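Local coordinates for fructose transport system repressor FruR (Pseudomonas putida, PDB 3O74), which acts as the transcriptional dual regulator Cra, a LacI-family protein that probably binds DNA at specific sequences and takes fructose 1-phosphate as its preferred effector, at the interface of chains A and B. Coordinates in Å, arbitrary orientation; residue numbers count along the deposited sequence, not the author numbering. Chains: chain A/B, Fructose transport system repressor FruR.

The interface of chains A and B. Residues chain A 36-38, 53-54; chain B 35-37.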
# COMPACT_ATOMS: atom_id res chain seq x y z
N LEU A 36 1.53 1.99 -16.45
CA LEU A 36 1.03 3.22 -15.86
C LEU A 36 -0.23 2.93 -15.05
O LEU A 36 -1.15 2.27 -15.53
CB LEU A 36 0.73 4.26 -16.94
CG LEU A 36 1.92 4.81 -17.73
CD1 LEU A 36 1.42 5.62 -18.92
CD2 LEU A 36 2.84 5.65 -16.85
N ILE A 37 -0.27 3.45 -13.83
CA ILE A 37 -1.33 3.14 -12.89
C ILE A 37 -2.16 4.38 -12.56
O ILE A 37 -1.62 5.46 -12.38
CB ILE A 37 -0.73 2.60 -11.59
CG1 ILE A 37 0.08 1.33 -11.87
CG2 ILE A 37 -1.81 2.34 -10.56
CD1 ILE A 37 1.11 1.02 -10.80
N ALA A 38 -3.47 4.20 -12.46
CA ALA A 38 -4.36 5.29 -12.07
C ALA A 38 -5.46 4.76 -11.15
O ALA A 38 -5.81 3.58 -11.20
CB ALA A 38 -4.96 5.94 -13.30
N LEU A 53 -8.07 8.73 -20.70
CA LEU A 53 -6.63 8.88 -20.53
C LEU A 53 -5.86 7.78 -21.26
O LEU A 53 -5.02 8.07 -22.10
CB LEU A 53 -6.27 8.87 -19.04
CG LEU A 53 -5.11 9.76 -18.62
CD1 LEU A 53 -5.41 11.20 -18.99
CD2 LEU A 53 -4.85 9.63 -17.13
N PHE A 54 -6.15 6.53 -20.91
CA PHE A 54 -5.52 5.39 -21.57
C PHE A 54 -6.12 5.20 -22.96
O PHE A 54 -5.67 4.35 -23.73
CB PHE A 54 -5.67 4.13 -20.72
CG PHE A 54 -5.02 4.24 -19.37
CD1 PHE A 54 -5.78 4.40 -18.23
CD2 PHE A 54 -3.64 4.19 -19.25
CE1 PHE A 54 -5.18 4.51 -16.99
CE2 PHE A 54 -3.03 4.29 -18.02
CZ PHE A 54 -3.80 4.45 -16.88
N LEU B 35 -3.76 11.96 -12.58
CA LEU B 35 -2.45 11.51 -12.13
C LEU B 35 -2.10 10.13 -12.68
O LEU B 35 -2.88 9.19 -12.55
CB LEU B 35 -2.39 11.49 -10.60
CG LEU B 35 -1.03 11.18 -9.97
CD1 LEU B 35 -0.05 12.33 -10.16
CD2 LEU B 35 -1.17 10.84 -8.49
N LEU B 36 -0.93 10.01 -13.30
CA LEU B 36 -0.42 8.72 -13.72
C LEU B 36 0.75 8.32 -12.83
O LEU B 36 1.70 9.08 -12.64
CB LEU B 36 0.01 8.75 -15.18
CG LEU B 36 -1.10 8.98 -16.21
CD1 LEU B 36 -0.51 9.13 -17.60
CD2 LEU B 36 -2.12 7.86 -16.17
N ILE B 37 0.66 7.12 -12.28
CA ILE B 37 1.64 6.64 -11.32
C ILE B 37 2.49 5.53 -11.93
O ILE B 37 1.99 4.68 -12.67
CB ILE B 37 0.95 6.15 -10.04
CG1 ILE B 37 0.19 7.31 -9.39
CG2 ILE B 37 1.96 5.54 -9.08
CD1 ILE B 37 -0.81 6.88 -8.34
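Strand 34-39 of chain A meets strand 34-39 of chain B edge to edge, and helix 44-56 of chain A contacts B:Leu36 of that strand through A:Leu53 and A:Phe54. The strands run antiparallel, with A:Ile37 and B:Ile37 paired as a beta bridge. Two reciprocal hydrogen bonds define it: the amide N of A:Ile37 donates to the carbonyl O of B:Ile37 at 2.8 Å, and the amide N of B:Ile37 donates to the carbonyl O of A:Ile37 at the same 2.8 Å. Angles of 158° and 161° at the hydrogens show that both are fairly straight, and each donor lies in the plane of the acceptor carbonyl on the partner chain. Because A:Ile37 pairs with its own counterpart in a two-fold symmetric interface, the axis must pass close to this bridge. The isoleucine side chains add contact beside it: CB of A:Ile37 lies 3.6 Å from O of B:Ile37, and CB of B:Ile37 lies 3.5 Å from O of A:Ile37; in both, CG1 is the branch that follows alongside the partner's carbonyl.

The apolar part is carried by B:Leu36, which buries 57 Å² against chain A, more than any other residue of this patch. With CG anti to its own carbonyl carbon (chi1 -65°), it points toward the chain A helix. Its methyl CD2 meets CD2 of A:Leu53 tip to tip at 3.4 Å, tighter than usual for two methyls. The same methyl passes CZ of A:Phe54 at 3.9 Å, the two side chains sliding past each other in opposite directions. Within chain A, CB of A:Leu36 sits at the edge of that phenyl ring and in its plane, linking helix to strand behind the contact.

The patch therefore joins a one-pair antiparallel bridge to a leucine-phenylalanine cluster, repeated with the chains exchanged. It lies in the sugar-binding-type domain of the LacI family, where strand 34-39 and the following helix 44-56 form part of the interface of the deposited assembly; family members commonly dimerise through this domain, so it is plausibly the biological one, though the structure alone does not prove it.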